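Local coordinates for RsfP (Uncultured bacterium, PDB 4GLJ), which probably catalyses the phosphorolysis of methylthioadenosine to adenine and methylthioribose 1-phosphate, and binds the dye rhodamine B, at residues 127-139 / 272-284. Residues are numbered along the deposited sequence; the frame is centred on the assembly and turned at random.
With RHB (N-[9-(2-carboxyphenyl)-6-(diethylamino)-3H-xanthen-3-ylidene]-N-ethylethanaminium), chain B.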
loop_
_atom_site.group_PDB
_atom_site.type_symbol
_atom_site.label_atom_id
_atom_site.label_comp_id
_atom_site.label_asym_id
_atom_site.label_seq_id
_atom_site.Cartn_x
_atom_site.Cartn_y
_atom_site.Cartn_z
ATOM N N THR A 127 5.690 7.454 -10.479
ATOM C CA THR A 127 6.920 7.727 -11.240
ATOM C C THR A 127 6.561 7.864 -12.700
ATOM O O THR A 127 5.538 7.353 -13.196
ATOM C CB THR A 127 7.954 6.576 -11.060
ATOM O OG1 THR A 127 9.151 6.863 -11.790
ATOM C CG2 THR A 127 7.411 5.237 -11.575
ATOM N N PHE A 128 7.430 8.556 -13.414
ATOM C CA PHE A 128 7.321 8.654 -14.833
ATOM C C PHE A 128 8.130 7.545 -15.451
ATOM O O PHE A 128 8.065 7.354 -16.653
ATOM C CB PHE A 128 7.986 9.934 -15.335
ATOM C CG PHE A 128 7.223 11.168 -15.018
ATOM C CD1 PHE A 128 6.038 11.489 -15.718
ATOM C CD2 PHE A 128 7.727 12.096 -14.106
ATOM C CE1 PHE A 128 5.350 12.667 -15.457
ATOM C CE2 PHE A 128 7.025 13.277 -13.870
ATOM C CZ PHE A 128 5.863 13.592 -14.547
ATOM N N PHE A 129 8.893 6.821 -14.612
ATOM C CA PHE A 129 9.805 5.817 -15.134
ATOM C C PHE A 129 9.232 4.416 -15.227
ATOM O O PHE A 129 8.123 4.174 -14.785
ATOM C CB PHE A 129 11.145 5.913 -14.350
ATOM C CG PHE A 129 11.842 7.234 -14.668
ATOM C CD1 PHE A 129 11.629 8.391 -13.882
ATOM C CD2 PHE A 129 12.578 7.364 -15.846
ATOM C CE1 PHE A 129 12.229 9.614 -14.243
ATOM C CE2 PHE A 129 13.176 8.560 -16.207
ATOM C CZ PHE A 129 12.947 9.716 -15.433
ATOM N N GLY A 130 9.986 3.479 -15.797
ATOM C CA GLY A 130 9.427 2.171 -16.089
ATOM C C GLY A 130 9.210 2.131 -17.588
ATOM O O GLY A 130 9.462 3.143 -18.307
ATOM N N ASP A 131 8.820 0.938 -18.084
ATOM C CA ASP A 131 8.517 0.742 -19.494
ATOM C C ASP A 131 9.546 1.335 -20.432
ATOM O O ASP A 131 9.160 2.060 -21.394
ATOM C CB ASP A 131 7.098 1.274 -19.835
ATOM C CG ASP A 131 6.630 0.843 -21.228
ATOM O OD1 ASP A 131 7.114 -0.190 -21.777
ATOM O OD2 ASP A 131 5.747 1.534 -21.791
ATOM N N GLY A 132 10.841 1.035 -20.224
ATOM C CA GLY A 132 11.857 1.564 -21.151
ATOM C C GLY A 132 12.949 2.490 -20.575
ATOM O O GLY A 132 13.966 2.685 -21.222
ATOM N N ALA A 133 12.761 3.003 -19.373
ATOM C CA ALA A 133 13.721 3.941 -18.756
ATOM C C ALA A 133 13.710 3.705 -17.253
ATOM O O ALA A 133 12.623 3.581 -16.679
ATOM C CB ALA A 133 13.292 5.347 -19.036
ATOM N N VAL A 134 14.889 3.643 -16.636
ATOM C CA VAL A 134 15.028 3.416 -15.178
ATOM C C VAL A 134 15.743 4.642 -14.598
ATOM O O VAL A 134 16.808 5.091 -15.149
ATOM C CB VAL A 134 15.918 2.146 -14.926
ATOM C CG1 VAL A 134 16.212 1.907 -13.424
ATOM C CG2 VAL A 134 15.293 0.892 -15.552
ATOM N N ALA A 135 15.199 5.174 -13.507
ATOM C CA ALA A 135 15.813 6.305 -12.784
ATOM C C ALA A 135 15.402 6.177 -11.337
ATOM O O ALA A 135 14.247 5.782 -11.003
ATOM C CB ALA A 135 15.302 7.658 -13.324
ATOM N N HIS A 136 16.306 6.570 -10.449
ATOM C CA HIS A 136 16.014 6.492 -9.000
ATOM C C HIS A 136 16.343 7.822 -8.329
ATOM O O HIS A 136 17.426 7.987 -7.831
ATOM C CB HIS A 136 16.863 5.376 -8.407
ATOM C CG HIS A 136 16.452 4.000 -8.859
ATOM N ND1 HIS A 136 15.332 3.360 -8.361
ATOM C CD2 HIS A 136 16.990 3.161 -9.823
ATOM C CE1 HIS A 136 15.208 2.175 -8.982
ATOM N NE2 HIS A 136 16.240 2.031 -9.844
ATOM N N VAL A 137 15.461 8.804 -8.339
ATOM C CA VAL A 137 15.806 10.121 -7.703
ATOM C C VAL A 137 15.795 9.968 -6.172
ATOM O O VAL A 137 15.095 9.123 -5.618
ATOM C CB VAL A 137 14.871 11.255 -8.158
ATOM C CG1 VAL A 137 14.986 11.435 -9.663
ATOM C CG2 VAL A 137 13.406 10.975 -7.784
ATOM N N SER A 138 16.604 10.720 -5.479
ATOM C CA SER A 138 16.542 10.746 -4.017
ATOM C C SER A 138 15.400 11.656 -3.548
ATOM O O SER A 138 15.245 12.753 -4.028
ATOM C CB SER A 138 17.859 11.285 -3.501
ATOM O OG SER A 138 17.666 11.894 -2.249
ATOM N N MET A 139 14.586 11.191 -2.619
ATOM C CA MET A 139 13.542 12.017 -2.030
ATOM C C MET A 139 13.911 12.283 -0.575
ATOM O O MET A 139 13.030 12.635 0.202
ATOM C CB MET A 139 12.229 11.260 -2.063
ATOM C CG MET A 139 11.672 11.099 -3.481
ATOM S SD MET A 139 11.351 12.661 -4.294
ATOM C CE MET A 139 10.060 13.503 -3.316
ATOM N N ALA A 272 18.112 16.977 -10.212
ATOM C CA ALA A 272 17.809 15.677 -9.593
ATOM C C ALA A 272 17.880 14.489 -10.559
ATOM O O ALA A 272 18.232 13.415 -10.144
ATOM C CB ALA A 272 16.430 15.680 -8.922
ATOM N N LEU A 273 17.549 14.694 -11.830
ATOM C CA LEU A 273 17.553 13.602 -12.761
ATOM C C LEU A 273 18.908 13.152 -13.229
ATOM O O LEU A 273 19.119 11.962 -13.427
ATOM C CB LEU A 273 16.520 13.800 -13.869
ATOM C CG LEU A 273 16.178 12.510 -14.590
ATOM C CD1 LEU A 273 15.595 11.512 -13.569
ATOM C CD2 LEU A 273 15.159 12.817 -15.686
ATOM N N THR A 274 19.880 14.059 -13.265
ATOM C CA THR A 274 21.183 13.778 -13.878
ATOM C C THR A 274 22.065 12.694 -13.254
ATOM O O THR A 274 22.640 11.921 -13.995
ATOM C CB THR A 274 22.004 15.068 -14.088
ATOM O OG1 THR A 274 22.533 15.477 -12.831
ATOM C CG2 THR A 274 21.095 16.169 -14.645
ATOM N N GLN A 275 22.188 12.577 -11.931
ATOM C CA GLN A 275 22.855 11.343 -11.419
ATOM C C GLN A 275 21.900 10.167 -11.007
ATOM O O GLN A 275 22.361 9.100 -10.591
ATOM C CB GLN A 275 23.940 11.647 -10.352
ATOM C CG GLN A 275 23.501 12.578 -9.232
ATOM C CD GLN A 275 22.447 13.613 -9.661
ATOM O OE1 GLN A 275 21.255 13.306 -9.750
ATOM N NE2 GLN A 275 22.888 14.844 -9.919
ATOM N N ALA A 276 20.586 10.375 -11.148
ATOM C CA ALA A 276 19.594 9.356 -10.857
ATOM C C ALA A 276 19.201 8.520 -12.054
ATOM O O ALA A 276 18.708 7.406 -11.878
ATOM C CB ALA A 276 18.366 10.028 -10.293
ATOM N N LEU A 277 19.435 9.004 -13.290
ATOM C CA LEU A 277 18.954 8.302 -14.481
ATOM C C LEU A 277 19.856 7.111 -14.734
ATOM O O LEU A 277 21.071 7.261 -14.809
ATOM C CB LEU A 277 18.971 9.271 -15.695
ATOM C CG LEU A 277 18.379 8.827 -17.041
ATOM C CD1 LEU A 277 16.938 8.357 -16.977
ATOM C CD2 LEU A 277 18.499 9.938 -18.123
ATOM N N VAL A 278 19.320 5.907 -14.824
ATOM C CA VAL A 278 20.183 4.739 -15.035
ATOM C C VAL A 278 20.282 4.457 -16.541
ATOM O O VAL A 278 21.364 4.133 -17.046
ATOM C CB VAL A 278 19.653 3.490 -14.277
ATOM C CG1 VAL A 278 20.393 2.232 -14.674
ATOM C CG2 VAL A 278 19.714 3.673 -12.745
ATOM N N THR A 279 19.172 4.572 -17.257
ATOM C CA THR A 279 19.140 4.246 -18.678
ATOM C C THR A 279 19.675 5.448 -19.445
ATOM O O THR A 279 19.057 6.496 -19.395
ATOM C CB THR A 279 17.679 4.044 -19.148
ATOM O OG1 THR A 279 17.050 3.103 -18.293
ATOM C CG2 THR A 279 17.598 3.609 -20.657
ATOM N N PRO A 280 20.786 5.281 -20.203
ATOM C CA PRO A 280 21.268 6.374 -21.064
ATOM C C PRO A 280 20.188 6.771 -22.078
ATOM O O PRO A 280 19.480 5.909 -22.598
ATOM C CB PRO A 280 22.459 5.751 -21.803
ATOM C CG PRO A 280 22.899 4.616 -20.929
ATOM C CD PRO A 280 21.610 4.067 -20.338
ATOM N N VAL A 281 20.049 8.065 -22.344
ATOM C CA VAL A 281 19.056 8.519 -23.323
ATOM C C VAL A 281 19.252 7.776 -24.680
ATOM O O VAL A 281 18.284 7.393 -25.340
ATOM C CB VAL A 281 19.031 10.076 -23.417
ATOM C CG1 VAL A 281 18.405 10.589 -24.716
ATOM C CG2 VAL A 281 18.317 10.653 -22.197
ATOM N N GLU A 282 20.505 7.494 -25.054
ATOM C CA GLU A 282 20.790 6.825 -26.344
ATOM C C GLU A 282 20.330 5.376 -26.351
ATOM O O GLU A 282 20.150 4.810 -27.418
ATOM C CB GLU A 282 22.277 6.917 -26.725
ATOM C CG GLU A 282 23.222 6.831 -25.544
ATOM C CD GLU A 282 23.405 8.197 -24.910
ATOM O OE1 GLU A 282 22.963 8.396 -23.742
ATOM O OE2 GLU A 282 23.952 9.095 -25.604
ATOM N N ALA A 283 20.096 4.806 -25.168
ATOM C CA ALA A 283 19.574 3.456 -25.001
ATOM C C ALA A 283 18.032 3.424 -25.015
ATOM O O ALA A 283 17.473 2.349 -25.072
ATOM C CB ALA A 283 20.072 2.845 -23.676
ATOM N N MET A 284 17.326 4.561 -24.933
ATOM C CA MET A 284 15.848 4.491 -24.881
ATOM C C MET A 284 15.236 4.211 -26.244
ATOM O O MET A 284 15.780 4.639 -27.243
ATOM C CB MET A 284 15.256 5.750 -24.303
ATOM C CG MET A 284 15.708 5.961 -22.836
ATOM S SD MET A 284 15.257 7.623 -22.388
ATOM C CE MET A 284 15.997 7.807 -20.714
HETATM O O2 RHB B . 22.745 4.243 -12.032
HETATM C C26 RHB B . 22.821 5.309 -11.394
HETATM C C19 RHB B . 22.329 5.394 -9.985
HETATM C C14 RHB B . 21.934 4.328 -9.179
HETATM C C15 RHB B . 21.524 4.606 -7.882
HETATM C C16 RHB B . 21.487 5.889 -7.371
HETATM C C17 RHB B . 21.867 6.937 -8.172
HETATM C C18 RHB B . 22.292 6.673 -9.465
HETATM C C9 RHB B . 21.897 2.871 -9.521
HETATM C C8 RHB B . 20.994 2.018 -8.690
HETATM C C13 RHB B . 20.219 2.547 -7.667
HETATM C C12 RHB B . 19.371 1.751 -6.892
HETATM C C11 RHB B . 19.262 0.404 -7.153
HETATM N N1 RHB B . 18.458 -0.441 -6.354
HETATM C C35 RHB B . 18.731 0.040 -4.986
HETATM C C36 RHB B . 20.233 0.259 -4.900
HETATM C C22 RHB B . 17.000 -0.588 -6.626
HETATM C C23 RHB B . 16.759 -1.744 -7.609
HETATM C C10 RHB B . 20.067 -0.116 -8.157
HETATM C C7 RHB B . 20.908 0.675 -8.930
HETATM O O1 RHB B . 21.657 0.107 -9.929
HETATM C C1 RHB B . 22.519 0.807 -10.731
HETATM C C2 RHB B . 22.690 2.177 -10.585
HETATM C C6 RHB B . 23.214 0.107 -11.706
HETATM C C5 RHB B . 24.092 0.753 -12.554
HETATM C C4 RHB B . 24.276 2.124 -12.425
HETATM C C3 RHB B . 23.579 2.834 -11.442
HETATM N N2 RHB B . 24.788 -0.003 -13.516
HETATM C C24 RHB B . 23.888 -0.564 -14.544
HETATM C C25 RHB B . 24.528 -1.814 -15.114
HETATM C C33 RHB B . 25.873 0.796 -14.120
HETATM C C34 RHB B . 26.950 -0.146 -14.624
HETATM O O3 RHB B . 23.339 6.331 -11.884
HETATM O O HOH W 1 18.093 12.814 -7.419
#
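Ala135 and Leu277 form a single beta bridge between two loops of the phosphorylase-superfamily fold, one following strand 111-119 and the other preceding helix 286-291. The bridge is flanked by hydrogen bonds. Val134 O accepts from both Val278 N (2.7 Å) and Thr279 N, the latter in the carbonyl plane. His136 N donates to Ala276 O at 2.9 Å. Leu273, Phe129 and Ala135 pack closely. With CG anti to the backbone N (chi1 -161°), Leu273 CD1 reaches Phe129 CZ at 3.7 Å and also touches Ala135 CB. The Phe129 ring carries Ala135 CB over the centre of one face, and Leu277 CD1 meets its CE2. Ala276 CB presses on His136 O (3.3 Å) and Val137 CG1. The dye fills another side. There Val278 CG2 lies at the edge of the His136 imidazole, and rhodamine C12 lies over one imidazole face, offset toward the rim. His136 ND1 bonds Pro177 O of the second subunit. Thr279 OG1 takes the Val134 N-H at 2.8 Å, with 152° at the hydrogen. Replacing Thr279 by an alanine is likely to leave Val134 N without its hydroxyl acceptor. The Gly132 end is looser and nearer solvent: Gly132 O meets Met284 CG at 4.0 Å, and Met284 CE touches Ala133 CB at 4.0 Å.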